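Local coordinates for hypothetical protein (Chromobacterium violaceum, PDB 2O3I) that is of unknown function but, as a DUF917 protein, pairs the N-terminal and C-terminal domains of the S-Me-THD-like family, at residues A2-L10 with D47-E56; S227-A235 with M247-I257. The protein carries 2 engineered substitutions. All coordinates share one frame; numbering follows the deposited sequence.

Contact 1. Residues A2-L10 with D47-E56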
loop_
_atom_site.group_PDB
_atom_site.type_symbol
_atom_site.label_atom_id
_atom_site.label_comp_id
_atom_site.label_asym_id
_atom_site.label_seq_id
_atom_site.Cartn_x
_atom_site.Cartn_y
_atom_site.Cartn_z
ATOM N N ALA A 2 3.909 34.167 16.197
ATOM C CA ALA A 2 3.970 35.607 15.823
ATOM C C ALA A 2 2.574 36.228 15.791
ATOM O O ALA A 2 2.375 37.333 16.305
ATOM C CB ALA A 2 4.655 35.772 14.462
ATOM N N PHE A 3 1.610 35.532 15.188
ATOM C CA PHE A 3 0.241 36.047 15.125
ATOM C C PHE A 3 -0.797 34.933 15.284
ATOM O O PHE A 3 -0.438 33.763 15.446
ATOM C CB PHE A 3 0.014 36.842 13.818
ATOM C CG PHE A 3 0.081 36.012 12.556
ATOM C CD1 PHE A 3 -1.072 35.456 12.010
ATOM C CD2 PHE A 3 1.290 35.821 11.893
ATOM C CE1 PHE A 3 -1.022 34.725 10.820
ATOM C CE2 PHE A 3 1.353 35.094 10.708
ATOM C CZ PHE A 3 0.192 34.546 10.169
ATOM N N GLU A 4 -2.080 35.290 15.268
ATOM C CA GLU A 4 -3.121 34.279 15.414
ATOM C C GLU A 4 -4.295 34.433 14.456
ATOM O O GLU A 4 -4.595 35.534 13.973
ATOM C CB GLU A 4 -3.628 34.223 16.869
ATOM C CG GLU A 4 -4.257 35.490 17.398
ATOM C CD GLU A 4 -4.617 35.399 18.884
ATOM O OE1 GLU A 4 -5.337 36.294 19.369
ATOM O OE2 GLU A 4 -4.183 34.446 19.569
ATOM N N LEU A 5 -4.950 33.309 14.178
ATOM C CA LEU A 5 -6.090 33.285 13.272
ATOM C C LEU A 5 -7.368 33.037 14.048
ATOM O O LEU A 5 -7.357 32.342 15.058
ATOM C CB LEU A 5 -5.929 32.165 12.239
ATOM C CG LEU A 5 -4.688 32.116 11.348
ATOM C CD1 LEU A 5 -4.633 30.759 10.651
ATOM C CD2 LEU A 5 -4.725 33.247 10.336
ATOM N N SER A 6 -8.465 33.602 13.562
ATOM C CA SER A 6 -9.773 33.427 14.173
ATOM C C SER A 6 -10.638 32.752 13.106
ATOM O O SER A 6 -10.240 32.668 11.948
ATOM C CB SER A 6 -10.373 34.782 14.542
ATOM O OG SER A 6 -10.720 35.510 13.374
ATOM N N PRO A 7 -11.828 32.253 13.478
ATOM C CA PRO A 7 -12.662 31.609 12.459
ATOM C C PRO A 7 -12.912 32.494 11.233
ATOM O O PRO A 7 -12.829 32.030 10.100
ATOM C CB PRO A 7 -13.941 31.291 13.220
ATOM C CG PRO A 7 -13.410 30.958 14.602
ATOM C CD PRO A 7 -12.395 32.062 14.826
ATOM N N SER A 8 -13.191 33.773 11.462
ATOM C CA SER A 8 -13.464 34.692 10.360
ATOM C C SER A 8 -12.262 34.923 9.442
ATOM O O SER A 8 -12.405 35.463 8.349
ATOM C CB SER A 8 -13.973 36.026 10.901
ATOM O OG SER A 8 -12.963 36.688 11.630
ATOM N N ASP A 9 -11.078 34.504 9.878
ATOM C CA ASP A 9 -9.880 34.657 9.053
ATOM C C ASP A 9 -9.711 33.499 8.057
ATOM O O ASP A 9 -8.927 33.596 7.116
ATOM C CB ASP A 9 -8.623 34.722 9.924
ATOM C CG ASP A 9 -8.552 35.977 10.762
ATOM O OD1 ASP A 9 -9.043 37.031 10.302
ATOM O OD2 ASP A 9 -7.986 35.909 11.877
ATOM N N LEU A 10 -10.442 32.410 8.264
ATOM C CA LEU A 10 -10.318 31.255 7.386
ATOM C C LEU A 10 -10.833 31.494 5.969
ATOM O O LEU A 10 -10.289 30.947 5.010
ATOM C CB LEU A 10 -11.028 30.039 8.000
ATOM C CG LEU A 10 -10.523 29.595 9.377
ATOM C CD1 LEU A 10 -11.275 28.366 9.814
ATOM C CD2 LEU A 10 -9.019 29.304 9.321
ATOM N N ASP A 47 -10.667 28.808 19.871
ATOM C CA ASP A 47 -11.163 29.603 18.753
ATOM C C ASP A 47 -10.029 30.308 18.008
ATOM O O ASP A 47 -10.218 30.829 16.909
ATOM C CB ASP A 47 -12.128 30.650 19.326
ATOM C CG ASP A 47 -13.242 31.000 18.382
ATOM O OD1 ASP A 47 -13.811 30.067 17.773
ATOM O OD2 ASP A 47 -13.568 32.204 18.264
ATOM N N LYS A 48 -8.853 30.325 18.623
ATOM C CA LYS A 48 -7.689 30.995 18.063
ATOM C C LYS A 48 -6.611 30.021 17.608
ATOM O O LYS A 48 -6.337 29.021 18.271
ATOM C CB LYS A 48 -7.108 31.957 19.104
ATOM C CG LYS A 48 -8.078 33.061 19.532
ATOM C CD LYS A 48 -7.543 33.863 20.719
ATOM C CE LYS A 48 -8.318 35.166 20.911
ATOM N NZ LYS A 48 -9.793 34.947 20.975
ATOM N N VAL A 49 -6.001 30.330 16.469
ATOM C CA VAL A 49 -4.952 29.497 15.908
ATOM C C VAL A 49 -3.624 30.241 15.937
ATOM O O VAL A 49 -3.449 31.263 15.273
ATOM C CB VAL A 49 -5.281 29.096 14.450
ATOM C CG1 VAL A 49 -4.134 28.307 13.855
ATOM C CG2 VAL A 49 -6.563 28.272 14.410
ATOM N N ARG A 50 -2.690 29.719 16.719
ATOM C CA ARG A 50 -1.373 30.318 16.837
ATOM C C ARG A 50 -0.541 29.989 15.597
ATOM O O ARG A 50 -0.425 28.821 15.215
ATOM C CB ARG A 50 -0.689 29.789 18.099
ATOM C CG ARG A 50 0.537 30.564 18.555
ATOM C CD ARG A 50 0.597 30.576 20.088
ATOM N NE ARG A 50 0.257 29.272 20.666
ATOM C CZ ARG A 50 1.040 28.196 20.625
ATOM N NH1 ARG A 50 2.230 28.257 20.034
ATOM N NH2 ARG A 50 0.629 27.049 21.159
ATOM N N VAL A 51 0.007 31.026 14.965
ATOM C CA VAL A 51 0.847 30.859 13.781
ATOM C C VAL A 51 2.225 31.422 14.098
ATOM O O VAL A 51 2.342 32.571 14.509
ATOM C CB VAL A 51 0.297 31.632 12.567
ATOM C CG1 VAL A 51 1.134 31.298 11.331
ATOM C CG2 VAL A 51 -1.177 31.305 12.357
ATOM N N VAL A 52 3.265 30.619 13.895
ATOM C CA VAL A 52 4.632 31.045 14.187
ATOM C C VAL A 52 5.544 31.022 12.955
ATOM O O VAL A 52 5.289 30.292 11.989
ATOM C CB VAL A 52 5.269 30.138 15.276
ATOM C CG1 VAL A 52 4.444 30.194 16.557
ATOM C CG2 VAL A 52 5.351 28.702 14.777
ATOM N N ASP A 53 6.602 31.830 12.986
ATOM C CA ASP A 53 7.554 31.854 11.883
ATOM C C ASP A 53 8.527 30.706 12.096
ATOM O O ASP A 53 8.674 30.202 13.211
ATOM C CB ASP A 53 8.314 33.178 11.832
ATOM C CG ASP A 53 7.402 34.362 11.553
ATOM O OD1 ASP A 53 7.033 35.068 12.520
ATOM O OD2 ASP A 53 7.046 34.577 10.367
ATOM N N VAL A 54 9.179 30.285 11.021
ATOM C CA VAL A 54 10.120 29.182 11.094
ATOM C C VAL A 54 11.135 29.339 12.227
ATOM O O VAL A 54 11.391 28.386 12.961
ATOM C CB VAL A 54 10.868 29.006 9.749
ATOM C CG1 VAL A 54 11.883 27.876 9.853
ATOM C CG2 VAL A 54 9.867 28.721 8.627
ATOM N N ASP A 55 11.700 30.536 12.378
ATOM C CA ASP A 55 12.703 30.785 13.420
ATOM C C ASP A 55 12.135 30.807 14.839
ATOM O O ASP A 55 12.887 30.885 15.814
ATOM C CB ASP A 55 13.445 32.106 13.155
ATOM C CG ASP A 55 14.250 32.088 11.860
ATOM O OD1 ASP A 55 14.986 31.108 11.617
ATOM O OD2 ASP A 55 14.155 33.065 11.086
ATOM N N GLU A 56 10.813 30.742 14.956
ATOM C CA GLU A 56 10.164 30.738 16.262
ATOM C C GLU A 56 9.773 29.317 16.658
ATOM O O GLU A 56 9.581 29.022 17.839
ATOM C CB GLU A 56 8.915 31.621 16.240
ATOM C CG GLU A 56 9.206 33.077 15.951
ATOM C CD GLU A 56 7.956 33.931 15.924
ATOM O OE1 GLU A 56 7.029 33.609 15.149
ATOM O OE2 GLU A 56 7.904 34.930 16.673
#

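Contact 2. Residues S227-A235 with M247-I257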
loop_
_atom_site.group_PDB
_atom_site.type_symbol
_atom_site.label_atom_id
_atom_site.label_comp_id
_atom_site.label_asym_id
_atom_site.label_seq_id
_atom_site.Cartn_x
_atom_site.Cartn_y
_atom_site.Cartn_z
ATOM N N SER A 227 0.714 33.908 5.775
ATOM C CA SER A 227 0.348 35.309 5.956
ATOM C C SER A 227 0.080 36.062 4.641
ATOM O O SER A 227 -0.857 36.864 4.558
ATOM C CB SER A 227 1.411 36.033 6.789
ATOM O OG SER A 227 2.717 35.742 6.340
ATOM N N ARG A 228 0.879 35.812 3.610
ATOM C CA ARG A 228 0.635 36.495 2.348
ATOM C C ARG A 228 -0.689 35.992 1.749
ATOM O O ARG A 228 -1.397 36.732 1.077
ATOM C CB ARG A 228 1.787 36.270 1.364
ATOM C CG ARG A 228 1.879 34.871 0.853
ATOM C CD ARG A 228 2.612 34.799 -0.474
ATOM N NE ARG A 228 2.339 33.501 -1.074
ATOM C CZ ARG A 228 3.112 32.899 -1.964
ATOM N NH1 ARG A 228 4.226 33.478 -2.380
ATOM N NH2 ARG A 228 2.774 31.698 -2.413
ATOM N N ALA A 229 -1.024 34.732 1.997
ATOM C CA ALA A 229 -2.283 34.191 1.493
ATOM C C ALA A 229 -3.435 34.924 2.175
ATOM O O ALA A 229 -4.446 35.229 1.542
ATOM C CB ALA A 229 -2.377 32.699 1.777
ATOM N N LEU A 230 -3.271 35.204 3.467
ATOM C CA LEU A 230 -4.284 35.905 4.248
ATOM C C LEU A 230 -4.428 37.370 3.830
ATOM O O LEU A 230 -5.541 37.898 3.755
ATOM C CB LEU A 230 -3.942 35.826 5.742
ATOM C CG LEU A 230 -4.872 36.588 6.697
ATOM C CD1 LEU A 230 -6.286 35.991 6.651
ATOM C CD2 LEU A 230 -4.300 36.533 8.114
ATOM N N LYS A 231 -3.309 38.032 3.558
ATOM C CA LYS A 231 -3.359 39.431 3.156
ATOM C C LYS A 231 -4.063 39.594 1.811
ATOM O O LYS A 231 -4.862 40.521 1.629
ATOM C CB LYS A 231 -1.946 40.017 3.092
ATOM C CG LYS A 231 -1.920 41.503 2.753
ATOM C CD LYS A 231 -0.530 42.098 2.906
ATOM C CE LYS A 231 -0.516 43.561 2.493
ATOM N NZ LYS A 231 0.874 44.104 2.507
ATOM N N LEU A 232 -3.781 38.695 0.870
ATOM C CA LEU A 232 -4.422 38.770 -0.441
ATOM C C LEU A 232 -5.913 38.462 -0.316
ATOM O O LEU A 232 -6.762 39.129 -0.931
ATOM C CB LEU A 232 -3.775 37.786 -1.420
ATOM C CG LEU A 232 -4.541 37.508 -2.720
ATOM C CD1 LEU A 232 -4.708 38.797 -3.507
ATOM C CD2 LEU A 232 -3.799 36.470 -3.554
ATOM N N GLY A 233 -6.217 37.442 0.481
ATOM C CA GLY A 233 -7.594 37.038 0.690
ATOM C C GLY A 233 -8.440 38.161 1.256
ATOM O O GLY A 233 -9.578 38.364 0.837
ATOM N N ARG A 234 -7.886 38.885 2.221
ATOM C CA ARG A 234 -8.595 39.998 2.826
ATOM C C ARG A 234 -8.926 41.045 1.767
ATOM O O ARG A 234 -10.035 41.577 1.741
ATOM C CB ARG A 234 -7.749 40.616 3.948
ATOM C CG ARG A 234 -7.816 39.828 5.252
ATOM C CD ARG A 234 -6.838 40.347 6.301
ATOM N NE ARG A 234 -7.055 39.681 7.584
ATOM C CZ ARG A 234 -6.291 39.842 8.659
ATOM N NH1 ARG A 234 -5.241 40.650 8.621
ATOM N NH2 ARG A 234 -6.586 39.200 9.780
ATOM N N ALA A 235 -7.972 41.331 0.890
ATOM C CA ALA A 235 -8.193 42.318 -0.158
ATOM C C ALA A 235 -9.259 41.822 -1.141
ATOM O O ALA A 235 -10.044 42.608 -1.666
ATOM C CB ALA A 235 -6.888 42.601 -0.888
HETATM N N MSE A 247 -5.193 43.086 -9.811
HETATM C CA MSE A 247 -4.547 41.968 -9.127
HETATM C C MSE A 247 -3.038 42.112 -9.243
HETATM O O MSE A 247 -2.314 41.977 -8.253
HETATM C CB MSE A 247 -5.007 40.631 -9.725
HETATM C CG MSE A 247 -4.230 39.411 -9.237
HETATM SE SE MSE A 247 -4.176 39.213 -7.296
HETATM C CE MSE A 247 -5.578 37.896 -7.097
ATOM N N LEU A 248 -2.570 42.397 -10.455
ATOM C CA LEU A 248 -1.143 42.575 -10.692
ATOM C C LEU A 248 -0.620 43.772 -9.896
ATOM O O LEU A 248 0.481 43.727 -9.343
ATOM C CB LEU A 248 -0.868 42.783 -12.183
ATOM C CG LEU A 248 -1.187 41.594 -13.091
ATOM C CD1 LEU A 248 -1.029 42.030 -14.537
ATOM C CD2 LEU A 248 -0.264 40.419 -12.777
ATOM N N ASP A 249 -1.407 44.841 -9.839
ATOM C CA ASP A 249 -0.994 46.012 -9.084
ATOM C C ASP A 249 -0.813 45.625 -7.613
ATOM O O ASP A 249 0.235 45.890 -7.026
ATOM C CB ASP A 249 -2.029 47.141 -9.219
ATOM C CG ASP A 249 -1.989 47.819 -10.590
ATOM O OD1 ASP A 249 -1.171 47.406 -11.440
ATOM O OD2 ASP A 249 -2.775 48.767 -10.823
ATOM N N PHE A 250 -1.823 44.974 -7.039
ATOM C CA PHE A 250 -1.789 44.551 -5.635
ATOM C C PHE A 250 -0.591 43.658 -5.345
ATOM O O PHE A 250 0.134 43.859 -4.363
ATOM C CB PHE A 250 -3.072 43.791 -5.262
ATOM C CG PHE A 250 -3.150 43.402 -3.802
ATOM C CD1 PHE A 250 -3.612 44.305 -2.848
ATOM C CD2 PHE A 250 -2.730 42.144 -3.377
ATOM C CE1 PHE A 250 -3.652 43.960 -1.499
ATOM C CE2 PHE A 250 -2.766 41.797 -2.033
ATOM C CZ PHE A 250 -3.227 42.705 -1.092
ATOM N N LEU A 251 -0.400 42.657 -6.196
ATOM C CA LEU A 251 0.701 41.721 -6.037
ATOM C C LEU A 251 2.040 42.433 -5.988
ATOM O O LEU A 251 2.886 42.130 -5.149
ATOM C CB LEU A 251 0.711 40.715 -7.188
ATOM C CG LEU A 251 -0.428 39.688 -7.259
ATOM C CD1 LEU A 251 -0.387 38.990 -8.618
ATOM C CD2 LEU A 251 -0.299 38.674 -6.134
ATOM N N ARG A 252 2.222 43.389 -6.892
ATOM C CA ARG A 252 3.470 44.127 -6.977
ATOM C C ARG A 252 3.687 45.084 -5.810
ATOM O O ARG A 252 4.728 45.041 -5.150
ATOM C CB ARG A 252 3.522 44.899 -8.295
ATOM C CG ARG A 252 4.846 45.585 -8.559
ATOM C CD ARG A 252 4.804 46.397 -9.843
ATOM N NE ARG A 252 3.806 47.466 -9.790
ATOM C CZ ARG A 252 2.570 47.382 -10.278
ATOM N NH1 ARG A 252 2.153 46.269 -10.873
ATOM N NH2 ARG A 252 1.746 48.419 -10.163
ATOM N N ARG A 253 2.693 45.930 -5.553
ATOM C CA ARG A 253 2.765 46.930 -4.488
ATOM C C ARG A 253 2.595 46.409 -3.058
ATOM O O ARG A 253 3.270 46.879 -2.147
ATOM C CB ARG A 253 1.721 48.022 -4.746
ATOM C CG ARG A 253 1.852 48.688 -6.108
ATOM C CD ARG A 253 0.689 49.634 -6.382
ATOM N NE ARG A 253 0.739 50.177 -7.738
ATOM C CZ ARG A 253 -0.263 50.826 -8.326
ATOM N NH1 ARG A 253 -1.405 51.022 -7.677
ATOM N NH2 ARG A 253 -0.126 51.269 -9.569
ATOM N N GLU A 254 1.699 45.447 -2.859
ATOM C CA GLU A 254 1.452 44.919 -1.524
ATOM C C GLU A 254 2.196 43.644 -1.126
ATOM O O GLU A 254 2.452 43.430 0.056
ATOM C CB GLU A 254 -0.049 44.703 -1.324
ATOM C CG GLU A 254 -0.853 45.985 -1.317
ATOM C CD GLU A 254 -0.567 46.848 -0.104
ATOM O OE1 GLU A 254 -1.095 47.977 -0.043
ATOM O OE2 GLU A 254 0.179 46.398 0.792
ATOM N N LEU A 255 2.533 42.792 -2.089
ATOM C CA LEU A 255 3.241 41.556 -1.768
ATOM C C LEU A 255 4.594 41.452 -2.472
ATOM O O LEU A 255 5.294 40.450 -2.347
ATOM C CB LEU A 255 2.366 40.343 -2.113
ATOM C CG LEU A 255 1.032 40.281 -1.363
ATOM C CD1 LEU A 255 0.149 39.198 -1.965
ATOM C CD2 LEU A 255 1.273 40.033 0.113
ATOM N N ASP A 256 4.961 42.496 -3.210
ATOM C CA ASP A 256 6.234 42.520 -3.916
ATOM C C ASP A 256 6.391 41.295 -4.825
ATOM O O ASP A 256 7.420 40.614 -4.811
ATOM C CB ASP A 256 7.375 42.594 -2.890
ATOM C CG ASP A 256 8.730 42.843 -3.528
ATOM O OD1 ASP A 256 8.832 43.749 -4.382
ATOM O OD2 ASP A 256 9.698 42.140 -3.164
ATOM N N ILE A 257 5.353 41.018 -5.605
ATOM C CA ILE A 257 5.350 39.896 -6.539
ATOM C C ILE A 257 5.052 40.433 -7.930
ATOM O O ILE A 257 4.021 41.067 -8.157
ATOM C CB ILE A 257 4.273 38.841 -6.164
ATOM C CG1 ILE A 257 4.667 38.135 -4.865
ATOM C CG2 ILE A 257 4.119 37.819 -7.283
ATOM C CD1 ILE A 257 3.616 37.168 -4.334
#

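Contact 1. Residues A2-L10 with D47-E56
Leu5 and Val49 exchange two backbone hydrogen bonds as a hydrogen-bonded antiparallel pair of strands 3-5 and 49-52, Glu4 and Arg50 form the non-hydrogen-bonded pair beside them, and Val51 N donates to Phe3 O. The ladder then slips: Val51 O accepts from Phe3 N at 3.1 Å and also from Ala2 N at 2.8 Å. Phe3 N approaches in the carbonyl plane, whereas Ala2 N is tilted 20° from it. Ala2 N also has a weak bond to Glu56 OE1, an oxygen whose anti lone pair already receives Asp53 N.

The phenyl group of Phe3 has its CG tucked over the backbone, flanked by N and C (chi1 66°), which folds the ring over Val51. Val51 CB sits over one face of the Phe3 ring, toward its rim, 3.8 Å from the ring centroid in a CH-pi contact. A branched valine serves well here, since its two methyls divide the work: Val51 CG1 reaches Phe3 CZ at 3.6 Å, while Val51 CG2 meets Leu5 CG at 3.7 Å. Glu4 and Arg50 occupy the other face of the sheet. The carboxylate of Glu4 rests against the methylenes of Lys48, whose ammonium turns off so that Lys48 NZ stays 4.9 Å from Glu4 OE1, and any attraction between the charges is probably weak. Further along, the Pro7 ring meets the Asp47 carboxylate roughly perpendicularly, with Pro7 CG 3.3 Å from Asp47 OD1, an oxygen that accepts from Lys40 N.

Ala2 and Phe3 set against the single residue Val51 make a classic beta bulge, here in the mixed sheet, where 3-5 is an outermost strand within this chain and 49-52 runs parallel to 127-129.

Contact 2. Residues S227-A235 with M247-I257
Lys231 and Phe250 both leave their helices with CG anti to the backbone N (chi1 -177° for Lys231), which sends the extended lysine chain and the aromatic ring toward the partner helix. Glu254 bends at chi2, and its OE2 comes within 2.9 Å of Lys231 NZ in a salt bridge. Lys231 NZ also donates to Glu254 O at 3.0 Å, from a position tilted out of the carbonyl plane. One lysine thus grips both the side chain and the backbone of Glu254; a long, flexible, charged residue suits this solvent-exposed border, and the positive charge near the C-terminal end of helix 244-255 would probably be favourable to its carbonyls.

Helices 225-237 and 244-255 are successive helices joined by a short loop; the axes of segments 227-235 and 247-255 approach to 11.3 Å, their directions 133° apart, a wide spacing bridged by large side chains. Phe250 packs between Leu232 and Ala235. Its ring has Glu254 CB over the centre of one face, while Ala235, small enough to let the ring close in, brings CB to 3.6 Å from Phe250 CE1. Leu232 extends beside the ring, and its CD1 meets CE of Met247, a selenomethionine here, at 3.8 Å, the two side chains roughly perpendicular. The Leu255 and Lys231 side chains run antiparallel alongside one another, with Leu255 CD2 3.9 Å from Lys231 CD. Beyond Asp256 the chain turns and Ile257 N bonds to Leu251 O; Ile257 CD1 approaches Arg228 NH1 at 4.2 Å, while the Arg228 guanidinium makes a cation-pi contact with Phe20.

The centres of contacts 1 and 2 lie about 18 Å apart, and helix 225-237 connects them by offering different residues to each partner. Toward contact 1 it turns Ser227, Leu230 and Arg234: Ser227 CB packs 3.9 Å from Phe3 CZ, Leu230 CD2 lies 4.0 Å from Leu5 CD2, and Arg234 NH2 makes a weak ion pair of 3.3 Å with Asp9 OD1. Contact 2 instead uses Arg228, Lys231, Leu232 and Ala235. One helix of the C-terminal family region therefore joins the edge strand of the mixed sheet to helix 244-255, which in turn rests on strand 352-358 of the antiparallel sheet through Met247, Leu248 and Leu251.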